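Local coordinates for glycerate dehydrogenase related protein (Thermoplasma acidophilum, PDB 3GVX) that is probably a D-isomer specific 2-hydroxyacid dehydrogenase that reduces hydroxypyruvate or glyoxylate with a nicotinamide cofactor, at residues D10-V13 against R14-K18; T19-D22 against G23-L26. All blocks are in the same frame, centred on the assembly; numbering follows the deposited sequence.

Contact 1: residues D10-V13 against R14-K18; sequences DGHV and REIAK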
# COMPACT_ATOMS: atom_id res chain seq x y z
N ASP B 10 -16.62 22.14 -17.51
CA ASP B 10 -16.31 21.74 -18.86
C ASP B 10 -16.78 20.35 -19.22
O ASP B 10 -17.51 19.69 -18.45
CB ASP B 10 -14.81 21.87 -19.14
CG ASP B 10 -13.97 21.09 -18.17
OD1 ASP B 10 -14.14 19.86 -18.05
OD2 ASP B 10 -13.12 21.72 -17.51
N GLY B 11 -16.38 19.92 -20.42
CA GLY B 11 -16.75 18.62 -20.94
C GLY B 11 -16.18 17.50 -20.12
O GLY B 11 -16.79 16.44 -20.03
N HIS B 12 -15.01 17.72 -19.51
CA HIS B 12 -14.41 16.70 -18.67
C HIS B 12 -15.32 16.47 -17.48
O HIS B 12 -15.76 15.35 -17.19
CB HIS B 12 -13.03 17.14 -18.17
CG HIS B 12 -12.21 16.02 -17.62
ND1 HIS B 12 -10.93 16.20 -17.12
CD2 HIS B 12 -12.47 14.70 -17.51
CE1 HIS B 12 -10.45 15.04 -16.73
NE2 HIS B 12 -11.36 14.11 -16.95
N VAL B 13 -15.60 17.56 -16.78
CA VAL B 13 -16.48 17.53 -15.63
C VAL B 13 -17.80 16.93 -16.08
O VAL B 13 -18.31 16.00 -15.46
CB VAL B 13 -16.66 18.96 -15.08
CG1 VAL B 13 -17.55 18.95 -13.85
CG2 VAL B 13 -15.28 19.60 -14.80
N ARG B 14 -18.32 17.42 -17.19
CA ARG B 14 -19.58 16.91 -17.71
C ARG B 14 -19.60 15.41 -17.98
O ARG B 14 -20.57 14.75 -17.63
CB ARG B 14 -19.98 17.66 -18.97
CG ARG B 14 -20.97 18.76 -18.73
CD ARG B 14 -20.53 20.06 -19.35
NE ARG B 14 -21.69 20.88 -19.64
CZ ARG B 14 -21.75 22.20 -19.52
NH1 ARG B 14 -20.69 22.86 -19.09
NH2 ARG B 14 -22.86 22.84 -19.82
N GLU B 15 -18.55 14.87 -18.58
CA GLU B 15 -18.54 13.43 -18.84
C GLU B 15 -18.61 12.65 -17.55
O GLU B 15 -19.44 11.75 -17.40
CB GLU B 15 -17.29 12.97 -19.61
CG GLU B 15 -17.45 11.52 -20.10
CD GLU B 15 -16.20 10.89 -20.69
OE1 GLU B 15 -16.28 9.71 -21.12
OE2 GLU B 15 -15.13 11.55 -20.72
N ILE B 16 -17.72 12.98 -16.62
CA ILE B 16 -17.68 12.35 -15.30
C ILE B 16 -19.09 12.34 -14.74
O ILE B 16 -19.59 11.31 -14.28
CB ILE B 16 -16.80 13.15 -14.33
CG1 ILE B 16 -15.37 13.21 -14.86
CG2 ILE B 16 -16.90 12.56 -12.93
CD1 ILE B 16 -14.38 13.88 -13.93
N ALA B 17 -19.71 13.51 -14.79
CA ALA B 17 -21.07 13.67 -14.32
C ALA B 17 -22.02 12.70 -15.03
O ALA B 17 -22.73 11.96 -14.37
CB ALA B 17 -21.52 15.11 -14.49
N LYS B 18 -22.03 12.68 -16.37
CA LYS B 18 -22.95 11.74 -17.03
C LYS B 18 -22.65 10.30 -16.69
O LYS B 18 -23.55 9.47 -16.68
CB LYS B 18 -22.95 11.85 -18.57
CG LYS B 18 -22.52 13.16 -19.18
CD LYS B 18 -23.02 13.30 -20.64
CE LYS B 18 -22.59 12.14 -21.59
NZ LYS B 18 -21.49 11.24 -21.11
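Asp10 starts its helix with side chain and backbone alike: its carboxylate atom OD1 is gripped by the amides of His12 and Val13, while its carbonyl O accepts Arg14 N. The firmer of the two OD1 bonds comes from Val13 N, 3.0 Å from Asp10 OD1, which is met on its anti side and 30° out of the carboxylate plane; the second, from His12 N, is weak. This makes Asp10 the N-cap of helix 11-20. Arg14 N then bonds to Asp10 O at 2.7 Å, and the regular i to i+4 ladder continues with Glu15 N on Gly11 O, Ile16 N on His12 O and Ala17 N on Val13 O.

Two side chains reach back across these rungs. The arginine chain, bent at chi2 (130°), runs back along the cap, its CD 3.2 Å from Asp10 O, and sends the guanidinium past Asp10 N, which lies at its edge. There NH1 makes a weak bond to Ala9 O, and the group also meets Trp28 in a cation-pi contact. One turn beyond His12, Ile16 CG1 stands beside its own backbone N (chi1 -61°), and this brings its CD1 to 4.1 Å from His12 CD2, the methyl meeting the ring at a slant. Val13, Ile16 and Ala17 carry their side chains onto helix 266-279.

The capping bonds satisfy amides that have no preceding helical turn to serve them. A carboxylate at the N-terminal end of the helix dipole would probably be stabilised in its ionised form.

Contact 2: residues T19-D22 against G23-L26; sequences TVLD and GFDL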
# COMPACT_ATOMS: atom_id res chain seq x y z
N THR B 19 -21.39 9.96 -16.44
CA THR B 19 -21.14 8.56 -16.12
C THR B 19 -21.62 8.25 -14.72
O THR B 19 -22.38 7.31 -14.52
CB THR B 19 -19.65 8.14 -16.22
OG1 THR B 19 -19.12 8.54 -17.49
CG2 THR B 19 -19.54 6.62 -16.09
N VAL B 20 -21.19 9.05 -13.75
CA VAL B 20 -21.59 8.83 -12.36
C VAL B 20 -23.08 9.02 -12.12
O VAL B 20 -23.69 8.24 -11.41
CB VAL B 20 -20.84 9.78 -11.39
CG1 VAL B 20 -21.45 9.66 -9.99
CG2 VAL B 20 -19.35 9.48 -11.37
N LEU B 21 -23.65 10.06 -12.71
CA LEU B 21 -25.07 10.34 -12.51
C LEU B 21 -25.95 9.93 -13.68
O LEU B 21 -26.97 10.57 -13.95
CB LEU B 21 -25.26 11.82 -12.17
CG LEU B 21 -24.56 12.16 -10.86
CD1 LEU B 21 -24.38 13.65 -10.74
CD2 LEU B 21 -25.34 11.55 -9.69
N ASP B 22 -25.56 8.88 -14.37
CA ASP B 22 -26.36 8.40 -15.49
C ASP B 22 -27.64 7.85 -14.89
O ASP B 22 -27.63 6.90 -14.10
CB ASP B 22 -25.55 7.35 -16.29
CG ASP B 22 -26.10 5.94 -16.17
OD1 ASP B 22 -26.83 5.50 -17.08
OD2 ASP B 22 -25.79 5.27 -15.17
N GLY B 23 -28.75 8.48 -15.23
CA GLY B 23 -30.04 8.10 -14.69
C GLY B 23 -30.65 9.23 -13.87
O GLY B 23 -31.64 9.06 -13.16
N PHE B 24 -30.01 10.39 -13.96
CA PHE B 24 -30.45 11.61 -13.30
C PHE B 24 -30.44 12.62 -14.41
O PHE B 24 -29.58 12.58 -15.28
CB PHE B 24 -29.47 12.12 -12.23
CG PHE B 24 -29.37 11.26 -11.02
CD1 PHE B 24 -28.88 9.97 -11.13
CD2 PHE B 24 -29.71 11.74 -9.76
CE1 PHE B 24 -28.73 9.17 -10.02
CE2 PHE B 24 -29.57 10.94 -8.62
CZ PHE B 24 -29.08 9.65 -8.76
N ASP B 25 -31.39 13.53 -14.39
CA ASP B 25 -31.41 14.58 -15.38
C ASP B 25 -30.47 15.62 -14.84
O ASP B 25 -30.53 15.98 -13.66
CB ASP B 25 -32.81 15.13 -15.54
CG ASP B 25 -33.81 14.06 -15.90
OD1 ASP B 25 -34.61 13.68 -15.03
OD2 ASP B 25 -33.79 13.57 -17.04
N LEU B 26 -29.59 16.10 -15.69
CA LEU B 26 -28.62 17.10 -15.30
C LEU B 26 -28.89 18.44 -15.92
O LEU B 26 -29.36 18.55 -17.05
CB LEU B 26 -27.21 16.66 -15.68
CG LEU B 26 -26.93 15.29 -15.09
CD1 LEU B 26 -26.02 14.52 -16.04
CD2 LEU B 26 -26.38 15.45 -13.67
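Leu21, where the chain leaves helical geometry, makes most of this contact: its carbonyl receives Phe24 and its two methyl branches go to different partners. The bond from Phe24 N to Leu21 O, 3.0 Å long, is weak, bent to 132° at the hydrogen, and closes a type II beta turn. With CG standing beside the backbone N (chi1 -63°), the leucine sets CD2 over the middle of the Phe24 ring, 4.0 Å from the centroid and 6° off the normal, a CH-pi contact on the face. The other methyl, CD1, packs 4.0 Å from Leu26 CD2, the two leucine side chains crossing at about a right angle.

Asp22 takes the second position of the turn, with its carbonyl O near the plane of the Phe24 ring, at the edge. Gly23 follows with a positive phi, a backbone shape in which any beta carbon would be jammed against Asp22 O; the lack of a side chain lets the chain reverse here. Phe24 closes the turn, its CB 3.4 Å from Leu21 O. With an alanine here, Leu21 CD2 would probably lose the ring face it rests on, leaving a gap beside the turn.

Beyond the turn, Leu21 also packs on Phe273 and Arg277 of helix 266-279, whereas Phe24 and Leu26 lie on Val3. With Asp25 hydrogen-bonded to Val3 through the backbone, the reversal delivers the chain to strand 26-28, parallel to and alongside strand 3-5.

How the contacts relate
Followed from the N terminus, the chain leaves strand 3-5, enters helix 11-20 through contact 1, and leaves it through contact 2 for strand 26-28: the start and finish of the helix in one beta-alpha-beta unit. The two lie in series, neither nested nor crossed, with centres about 10 Å apart. Contact 1 closes only helical turns, contact 2 a tight reversal. They meet where Leu26 CD1 packs 4.3 Å from Lys18 CA, and the Thr19 OG1 to Glu15 O hydrogen bond also joins their residues. Phe273 of helix 266-279 touches side chains from both, so the first turns of the helix and its exit share one neighbouring helix.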